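Local coordinates for protein beta-ketoacyl synthase (Pseudomonas aeruginosa, PDB 4CW4) that catalyses the condensation of acetyl-CoA with malonyl-ACP to give acetoacetyl-ACP, the primer that starts fatty acid synthesis, at residues F26-R31 with A584-A589; F86-V91 with L173-E178; V389-I394 with V418-Q423. One frame throughout, in Å; residues are numbered along the deposited sequence.

Interaction 1 (F26-R31 with A584-A589); sequences FHHGFR and AYDQRA
Phe26, just ahead of helix 28-33, lays the face of its ring on the side chain of Asp586 in the long helix 565-590. Asp586 CB stands 3.5 Å from the centroid of the Phe26 ring, almost exactly on the ring normal, in a CH-pi contact. Trans to its backbone N (chi1 -176°), the carboxylate continues back over Phe26 CG, its plane 11° from that of the ring, so the two flat groups are stacked. At its edge the same ring meets Tyr585, with Phe26 CE1 3.5 Å from Tyr585 CD2; neither ring lies over the face of the other, and the hydroxyl of Tyr585 bonds to Asp201. At the start of the helix, His28 points its ring edge at the carboxylate: His28 NE2 donates to the syn lone pair of Asp586 OD1 over 2.9 Å; the bond is bent (147°), though OD1 stays near the ring plane, and Arg23 forms a salt bridge to the same oxygen. His28 ND1 is bonded to Thr46. Arg31 folds back to give an NH2 bond to Phe26 O, 2.9 Å long, and reaches the aspartate through a water that lies 2.8 Å from Arg31 NH2 and 2.6 Å from Asp586 OD2. Both oxygens of the buried carboxylate are thus satisfied, one directly by His28 and Arg23 and the other through water, and this surrounding of donors and positive charge probably favours its ionised form.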
loop_
_atom_site.group_PDB
_atom_site.type_symbol
_atom_site.label_atom_id
_atom_site.label_comp_id
_atom_site.label_asym_id
_atom_site.label_seq_id
_atom_site.Cartn_x
_atom_site.Cartn_y
_atom_site.Cartn_z
ATOM N N PHE A 26 -11.963 -16.471 19.708
ATOM C CA PHE A 26 -12.095 -17.294 20.906
ATOM C C PHE A 26 -10.875 -18.166 21.162
ATOM O O PHE A 26 -10.948 -19.146 21.898
ATOM C CB PHE A 26 -13.409 -18.085 20.874
ATOM C CG PHE A 26 -14.610 -17.186 20.696
ATOM C CD1 PHE A 26 -15.000 -16.784 19.417
ATOM C CD2 PHE A 26 -15.291 -16.672 21.781
ATOM C CE1 PHE A 26 -16.056 -15.904 19.236
ATOM C CE2 PHE A 26 -16.374 -15.802 21.610
ATOM C CZ PHE A 26 -16.744 -15.404 20.337
ATOM N N HIS A 27 -9.755 -17.768 20.572
ATOM C CA HIS A 27 -8.465 -18.400 20.789
ATOM C C HIS A 27 -8.371 -19.820 20.238
ATOM O O HIS A 27 -7.526 -20.581 20.679
ATOM C CB HIS A 27 -8.103 -18.403 22.275
ATOM C CG HIS A 27 -8.213 -17.061 22.907
ATOM N ND1 HIS A 27 -7.284 -16.072 22.685
ATOM C CD2 HIS A 27 -9.154 -16.526 23.721
ATOM C CE1 HIS A 27 -7.650 -14.981 23.334
ATOM N NE2 HIS A 27 -8.769 -15.233 23.981
ATOM N N HIS A 28 -9.214 -20.188 19.280
ATOM C CA HIS A 28 -9.100 -21.535 18.695
ATOM C C HIS A 28 -7.781 -21.797 17.985
ATOM O O HIS A 28 -7.195 -22.848 18.179
ATOM C CB HIS A 28 -10.267 -21.839 17.772
ATOM C CG HIS A 28 -11.548 -22.025 18.510
ATOM N ND1 HIS A 28 -11.816 -23.159 19.251
ATOM C CD2 HIS A 28 -12.618 -21.213 18.657
ATOM C CE1 HIS A 28 -13.005 -23.037 19.813
ATOM N NE2 HIS A 28 -13.508 -21.858 19.476
ATOM N N GLY A 29 -7.289 -20.835 17.203
ATOM C CA GLY A 29 -6.010 -21.008 16.525
ATOM C C GLY A 29 -4.875 -21.164 17.522
ATOM O O GLY A 29 -4.007 -22.012 17.373
ATOM N N PHE A 30 -4.891 -20.329 18.558
ATOM C CA PHE A 30 -3.927 -20.427 19.636
ATOM C C PHE A 30 -3.970 -21.810 20.243
ATOM O O PHE A 30 -2.937 -22.449 20.451
ATOM C CB PHE A 30 -4.224 -19.368 20.701
ATOM C CG PHE A 30 -3.341 -19.467 21.911
ATOM C CD1 PHE A 30 -2.078 -18.910 21.909
ATOM C CD2 PHE A 30 -3.763 -20.122 23.044
ATOM C CE1 PHE A 30 -1.271 -18.986 23.026
ATOM C CE2 PHE A 30 -2.938 -20.225 24.149
ATOM C CZ PHE A 30 -1.688 -19.671 24.135
ATOM N N ARG A 31 -5.170 -22.292 20.508
ATOM C CA ARG A 31 -5.300 -23.599 21.119
ATOM C C ARG A 31 -4.718 -24.694 20.229
ATOM O O ARG A 31 -4.115 -25.631 20.731
ATOM C CB ARG A 31 -6.748 -23.911 21.465
ATOM C CG ARG A 31 -7.240 -23.222 22.713
ATOM C CD ARG A 31 -8.652 -23.692 23.004
ATOM N NE ARG A 31 -9.616 -22.721 22.571
ATOM C CZ ARG A 31 -10.936 -22.886 22.657
ATOM N NH1 ARG A 31 -11.460 -24.060 22.989
ATOM N NH2 ARG A 31 -11.733 -21.893 22.337
ATOM N N ALA A 584 -22.407 -17.356 22.238
ATOM C CA ALA A 584 -23.392 -17.961 21.351
ATOM C C ALA A 584 -22.898 -17.968 19.906
ATOM O O ALA A 584 -23.118 -18.938 19.168
ATOM C CB ALA A 584 -24.709 -17.252 21.464
ATOM N N TYR A 585 -22.219 -16.904 19.495
ATOM C CA TYR A 585 -21.592 -16.893 18.182
ATOM C C TYR A 585 -20.538 -18.003 18.083
ATOM O O TYR A 585 -20.508 -18.740 17.119
ATOM C CB TYR A 585 -20.965 -15.513 17.843
ATOM C CG TYR A 585 -19.990 -15.635 16.697
ATOM C CD1 TYR A 585 -20.424 -16.056 15.459
ATOM C CD2 TYR A 585 -18.640 -15.398 16.876
ATOM C CE1 TYR A 585 -19.552 -16.241 14.426
ATOM C CE2 TYR A 585 -17.735 -15.578 15.834
ATOM C CZ TYR A 585 -18.206 -16.020 14.619
ATOM O OH TYR A 585 -17.351 -16.198 13.565
ATOM N N ASP A 586 -19.639 -18.088 19.049
ATOM C CA ASP A 586 -18.610 -19.135 19.033
ATOM C C ASP A 586 -19.258 -20.518 18.863
ATOM O O ASP A 586 -18.778 -21.333 18.101
ATOM C CB ASP A 586 -17.803 -19.071 20.336
ATOM C CG ASP A 586 -16.642 -20.044 20.383
ATOM O OD1 ASP A 586 -15.963 -20.263 19.349
ATOM O OD2 ASP A 586 -16.384 -20.573 21.488
ATOM N N GLN A 587 -20.355 -20.776 19.568
ATOM C CA GLN A 587 -21.060 -22.051 19.436
ATOM C C GLN A 587 -21.570 -22.270 18.026
ATOM O O GLN A 587 -21.492 -23.382 17.502
ATOM C CB GLN A 587 -22.238 -22.090 20.402
ATOM C CG GLN A 587 -21.832 -22.279 21.850
ATOM C CD GLN A 587 -21.591 -23.725 22.172
ATOM O OE1 GLN A 587 -22.531 -24.537 22.252
ATOM N NE2 GLN A 587 -20.333 -24.074 22.339
ATOM N N ARG A 588 -22.110 -21.229 17.393
ATOM C CA ARG A 588 -22.575 -21.406 16.026
ATOM C C ARG A 588 -21.388 -21.662 15.094
ATOM O O ARG A 588 -21.463 -22.493 14.184
ATOM C CB ARG A 588 -23.357 -20.174 15.551
ATOM C CG ARG A 588 -24.726 -19.943 16.246
ATOM C CD ARG A 588 -25.552 -21.204 16.436
ATOM N NE ARG A 588 -25.766 -21.934 15.192
ATOM C CZ ARG A 588 -25.892 -23.247 15.108
ATOM N NH1 ARG A 588 -25.844 -23.994 16.190
ATOM N NH2 ARG A 588 -26.063 -23.818 13.939
ATOM N N ALA A 589 -20.303 -20.926 15.305
ATOM C CA ALA A 589 -19.122 -21.048 14.455
ATOM C C ALA A 589 -18.536 -22.454 14.536
ATOM O O ALA A 589 -18.060 -22.989 13.532
ATOM C CB ALA A 589 -18.094 -19.982 14.822
HETATM O O HOH W 1 -14.447 -21.628 22.910
#

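Interaction 2 (F86-V91 with L173-E178); sequences FASTLV and LPTGFE
A type II beta turn, Pro174 to Phe177, docks against the chain leaving helix 74-87, where Ser88 is the first residue to abandon helical backbone angles. Ser88 O receives the amide of Thr175 over 3.1 Å; the N-H points nearly straight at the oxygen (165°) and lies in the carbonyl plane. The same oxygen takes a CA-H...O contact from Pro174 CA at 3.4 Å. Beside this backbone join, Ser88 CB rests 3.5 Å from Thr175 OG1. The Thr175 hydroxyl is turned beside its own backbone N (chi1 -53°), which brings it alongside Ser88, while its stronger partners are Glu95 and Arg92. A water 2.8 Å from Ser88 OG makes only a weak bond to Thr175 OG1. On the Thr89 side the contact is apolar: Thr89 CG2 lies over one face of the Pro174 ring, offset toward CB and CG, 3.9 Å from Pro174 CB, while the Thr89 hydroxyl bonds to Ile85 O and Arg32. Met54 touches both Ser88 and Pro174. Within the turn, Phe177 N closes back on Pro174 O at 3.0 Å. Gly176, at the third position, has the positive phi (106°) that is the hallmark of a type II turn.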
loop_
_atom_site.group_PDB
_atom_site.type_symbol
_atom_site.label_atom_id
_atom_site.label_comp_id
_atom_site.label_asym_id
_atom_site.label_seq_id
_atom_site.Cartn_x
_atom_site.Cartn_y
_atom_site.Cartn_z
ATOM N N PHE A 86 -4.158 -32.766 12.724
ATOM C CA PHE A 86 -2.830 -32.225 12.958
ATOM C C PHE A 86 -2.011 -32.194 11.683
ATOM O O PHE A 86 -1.296 -31.226 11.429
ATOM C CB PHE A 86 -2.080 -33.028 14.018
ATOM C CG PHE A 86 -2.686 -32.951 15.418
ATOM C CD1 PHE A 86 -3.471 -31.893 15.810
ATOM C CD2 PHE A 86 -2.441 -33.953 16.325
ATOM C CE1 PHE A 86 -4.004 -31.831 17.078
ATOM C CE2 PHE A 86 -2.970 -33.914 17.598
ATOM C CZ PHE A 86 -3.757 -32.858 17.976
ATOM N N ALA A 87 -2.138 -33.240 10.875
ATOM C CA ALA A 87 -1.381 -33.341 9.641
ATOM C C ALA A 87 -1.851 -32.351 8.570
ATOM O O ALA A 87 -1.104 -32.053 7.640
ATOM C CB ALA A 87 -1.430 -34.778 9.096
ATOM N N SER A 88 -3.086 -31.877 8.693
ATOM C CA SER A 88 -3.719 -31.009 7.697
ATOM C C SER A 88 -3.914 -29.561 8.188
ATOM O O SER A 88 -4.730 -28.803 7.648
ATOM C CB SER A 88 -5.060 -31.585 7.277
ATOM O OG SER A 88 -4.881 -32.786 6.552
ATOM N N THR A 89 -3.136 -29.202 9.199
ATOM C CA THR A 89 -3.053 -27.849 9.700
ATOM C C THR A 89 -1.576 -27.472 9.835
ATOM O O THR A 89 -0.699 -28.328 9.733
ATOM C CB THR A 89 -3.747 -27.709 11.072
ATOM O OG1 THR A 89 -3.304 -28.750 11.946
ATOM C CG2 THR A 89 -5.261 -27.755 10.915
ATOM N N LEU A 90 -1.324 -26.183 10.066
ATOM C CA LEU A 90 0.009 -25.629 10.288
ATOM C C LEU A 90 0.867 -25.688 9.026
ATOM O O LEU A 90 0.377 -26.033 7.937
ATOM C CB LEU A 90 0.696 -26.276 11.495
ATOM C CG LEU A 90 -0.073 -26.193 12.824
ATOM C CD1 LEU A 90 0.814 -26.665 13.946
ATOM C CD2 LEU A 90 -0.603 -24.783 13.115
ATOM N N VAL A 91 2.127 -25.298 9.151
ATOM C CA VAL A 91 3.080 -25.404 8.042
ATOM C C VAL A 91 3.193 -26.868 7.597
ATOM O O VAL A 91 3.313 -27.777 8.419
ATOM C CB VAL A 91 4.478 -24.886 8.454
ATOM C CG1 VAL A 91 5.525 -25.198 7.391
ATOM C CG2 VAL A 91 4.410 -23.410 8.744
ATOM N N LEU A 173 -4.296 -22.608 5.068
ATOM C CA LEU A 173 -5.525 -22.822 5.825
ATOM C C LEU A 173 -5.826 -24.309 5.976
ATOM O O LEU A 173 -5.433 -25.113 5.129
ATOM C CB LEU A 173 -6.719 -22.134 5.154
ATOM C CG LEU A 173 -6.684 -20.604 5.057
ATOM C CD1 LEU A 173 -8.021 -20.017 4.612
ATOM C CD2 LEU A 173 -6.246 -19.980 6.366
ATOM N N PRO A 174 -6.519 -24.686 7.067
ATOM C CA PRO A 174 -6.817 -26.106 7.269
ATOM C C PRO A 174 -7.452 -26.776 6.038
ATOM O O PRO A 174 -8.386 -26.240 5.429
ATOM C CB PRO A 174 -7.782 -26.098 8.453
ATOM C CG PRO A 174 -7.397 -24.859 9.230
ATOM C CD PRO A 174 -7.068 -23.855 8.156
ATOM N N THR A 175 -6.939 -27.951 5.688
ATOM C CA THR A 175 -7.370 -28.609 4.457
ATOM C C THR A 175 -8.861 -28.878 4.516
ATOM O O THR A 175 -9.355 -29.507 5.468
ATOM C CB THR A 175 -6.638 -29.913 4.258
ATOM O OG1 THR A 175 -5.230 -29.687 4.338
ATOM C CG2 THR A 175 -7.000 -30.553 2.907
ATOM N N GLY A 176 -9.568 -28.412 3.491
ATOM C CA GLY A 176 -11.006 -28.603 3.417
ATOM C C GLY A 176 -11.812 -27.353 3.701
ATOM O O GLY A 176 -12.966 -27.249 3.288
ATOM N N PHE A 177 -11.201 -26.396 4.392
ATOM C CA PHE A 177 -11.842 -25.124 4.659
ATOM C C PHE A 177 -11.659 -24.213 3.460
ATOM O O PHE A 177 -10.531 -23.967 3.031
ATOM C CB PHE A 177 -11.223 -24.484 5.901
ATOM C CG PHE A 177 -11.874 -23.193 6.304
ATOM C CD1 PHE A 177 -13.199 -23.149 6.702
ATOM C CD2 PHE A 177 -11.165 -22.014 6.264
ATOM C CE1 PHE A 177 -13.793 -21.948 7.091
ATOM C CE2 PHE A 177 -11.746 -20.817 6.634
ATOM C CZ PHE A 177 -13.052 -20.783 7.042
ATOM N N GLU A 178 -12.762 -23.727 2.912
ATOM C CA GLU A 178 -12.729 -22.927 1.686
ATOM C C GLU A 178 -13.513 -21.636 1.862
ATOM O O GLU A 178 -14.742 -21.641 1.756
ATOM C CB GLU A 178 -13.305 -23.715 0.507
ATOM C CG GLU A 178 -12.495 -24.956 0.120
ATOM C CD GLU A 178 -11.331 -24.652 -0.803
ATOM O OE1 GLU A 178 -10.983 -23.457 -0.983
ATOM O OE2 GLU A 178 -10.761 -25.621 -1.358
HETATM O O HOH W 2 -3.543 -32.698 4.091
#

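Interaction 3 (V389-I394 with V418-Q423); sequences VTDVFI and VASAVQ
Ser420 presents its CH2-OH group to the side chains of Asp391 and Phe393, where helix 409-425 packs on strand 387-394 in the C-terminal half of the thiolase-like ketosynthase fold. Most of the buried surface belongs to Ser420, which meets the strand through two alternate residues whose side chains start toward the helix. Phe393 offers an edge of its ring: Ser420 CB lies in the ring plane, 3.7 Å from Phe393 CE2, and Ser420 OG is 3.6 Å from that carbon. On the other strand residue, Asp391 OD2 packs against Ser420 CB at 3.5 Å. The serine hydroxyl sits between its backbone N and carbonyl carbon (chi1 73°), where it bonds to Ala417 O one helical turn back. The two segments share no direct hydrogen bond, and their polar groups meet through solvent instead. Asp391 OD2 also forms a salt bridge with Arg633 of the second subunit, which in addition bonds to Thr390 O, so this edge of the contact belongs to the dimer interface. A single water joins the strand and helix, donating to Asp391 OD2 and Ser420 OG, each at 2.8 Å, and bonding to Thr390 OG1 at 2.7 Å.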
loop_
_atom_site.group_PDB
_atom_site.type_symbol
_atom_site.label_atom_id
_atom_site.label_comp_id
_atom_site.label_asym_id
_atom_site.label_seq_id
_atom_site.Cartn_x
_atom_site.Cartn_y
_atom_site.Cartn_z
ATOM N N VAL A 389 -3.761 -1.751 23.425
ATOM C CA VAL A 389 -2.572 -1.461 22.665
ATOM C C VAL A 389 -2.211 0.010 22.861
ATOM O O VAL A 389 -3.019 0.882 22.598
ATOM C CB VAL A 389 -2.759 -1.778 21.184
ATOM C CG1 VAL A 389 -1.511 -1.422 20.459
ATOM C CG2 VAL A 389 -3.042 -3.250 20.986
ATOM N N THR A 390 -0.998 0.262 23.347
ATOM C CA THR A 390 -0.606 1.599 23.782
ATOM C C THR A 390 0.347 2.307 22.831
ATOM O O THR A 390 0.385 3.528 22.809
ATOM C CB THR A 390 0.008 1.568 25.185
ATOM O OG1 THR A 390 0.974 0.536 25.262
ATOM C CG2 THR A 390 -1.059 1.318 26.243
ATOM N N ASP A 391 1.118 1.566 22.051
ATOM C CA ASP A 391 2.085 2.181 21.163
ATOM C C ASP A 391 2.538 1.197 20.122
ATOM O O ASP A 391 2.615 -0.021 20.382
ATOM C CB ASP A 391 3.341 2.629 21.916
ATOM C CG ASP A 391 3.253 4.061 22.462
ATOM O OD1 ASP A 391 2.992 5.033 21.695
ATOM O OD2 ASP A 391 3.449 4.203 23.680
ATOM N N VAL A 392 2.885 1.748 18.964
ATOM C CA VAL A 392 3.700 1.079 17.973
ATOM C C VAL A 392 4.767 2.056 17.539
ATOM O O VAL A 392 4.474 3.210 17.208
ATOM C CB VAL A 392 2.875 0.660 16.731
ATOM C CG1 VAL A 392 3.788 0.171 15.586
ATOM C CG2 VAL A 392 1.852 -0.422 17.105
ATOM N N PHE A 393 6.002 1.589 17.542
ATOM C CA PHE A 393 7.127 2.381 17.069
ATOM C C PHE A 393 7.700 1.788 15.801
ATOM O O PHE A 393 7.876 0.573 15.677
ATOM C CB PHE A 393 8.177 2.491 18.162
ATOM C CG PHE A 393 7.671 3.215 19.380
ATOM C CD1 PHE A 393 7.420 4.577 19.344
ATOM C CD2 PHE A 393 7.395 2.524 20.538
ATOM C CE1 PHE A 393 6.910 5.224 20.459
ATOM C CE2 PHE A 393 6.891 3.168 21.650
ATOM C CZ PHE A 393 6.662 4.521 21.615
ATOM N N ILE A 394 7.972 2.678 14.853
ATOM C CA ILE A 394 8.436 2.328 13.532
ATOM C C ILE A 394 9.690 3.142 13.229
ATOM O O ILE A 394 9.693 4.362 13.378
ATOM C CB ILE A 394 7.357 2.672 12.483
ATOM C CG1 ILE A 394 6.136 1.753 12.662
ATOM C CG2 ILE A 394 7.916 2.572 11.070
ATOM C CD1 ILE A 394 4.890 2.169 11.855
ATOM N N VAL A 418 9.922 -0.937 24.752
ATOM C CA VAL A 418 10.170 -1.300 26.135
ATOM C C VAL A 418 10.093 -0.061 27.052
ATOM O O VAL A 418 9.428 -0.101 28.091
ATOM C CB VAL A 418 11.502 -2.067 26.280
ATOM C CG1 VAL A 418 11.784 -2.375 27.745
ATOM C CG2 VAL A 418 11.434 -3.386 25.491
ATOM N N ALA A 419 10.722 1.042 26.654
ATOM C CA ALA A 419 10.688 2.243 27.474
ATOM C C ALA A 419 9.243 2.700 27.668
ATOM O O ALA A 419 8.863 3.136 28.767
ATOM C CB ALA A 419 11.505 3.359 26.837
ATOM N N SER A 420 8.432 2.612 26.615
ATOM C CA SER A 420 7.058 3.091 26.702
ATOM C C SER A 420 6.266 2.234 27.691
ATOM O O SER A 420 5.452 2.755 28.460
ATOM C CB SER A 420 6.380 3.126 25.335
ATOM O OG SER A 420 6.072 1.832 24.862
ATOM N N ALA A 421 6.535 0.923 27.685
ATOM C CA ALA A 421 5.863 0.023 28.599
ATOM C C ALA A 421 6.283 0.309 30.046
ATOM O O ALA A 421 5.464 0.258 30.954
ATOM C CB ALA A 421 6.132 -1.438 28.223
ATOM N N VAL A 422 7.560 0.600 30.266
ATOM C CA VAL A 422 8.031 0.937 31.610
ATOM C C VAL A 422 7.245 2.126 32.165
ATOM O O VAL A 422 6.858 2.139 33.326
ATOM C CB VAL A 422 9.550 1.225 31.618
ATOM C CG1 VAL A 422 9.994 1.830 32.946
ATOM C CG2 VAL A 422 10.339 -0.053 31.327
ATOM N N GLN A 423 6.969 3.118 31.325
ATOM C CA GLN A 423 6.221 4.275 31.801
ATOM C C GLN A 423 4.817 3.914 32.247
ATOM O O GLN A 423 4.255 4.565 33.119
ATOM C CB GLN A 423 6.122 5.338 30.714
ATOM C CG GLN A 423 7.448 5.900 30.274
ATOM C CD GLN A 423 7.279 7.215 29.566
ATOM O OE1 GLN A 423 7.614 7.358 28.377
ATOM N NE2 GLN A 423 6.752 8.195 30.290
HETATM O O HOH W 3 3.320 1.882 25.303
#

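All three contacts are partly buried and lie away from the active site, yet they join different parts of the ketosynthase. Interaction 1 brings together segments more than 550 residues apart through a buried carboxylate, and interaction 2 links two loop regions mainly by a backbone bond. Their centres are about 17 Å apart, and helix 40-53 packs against both. Interaction 3 lies about 35 Å from interaction 2, centre to centre, on the opposite side of the chain's centre, and is the one of the three touched by the second subunit. Water takes part in each: as a relay to arginine in the first, weakly in the second, and as the sole polar bridge in the third.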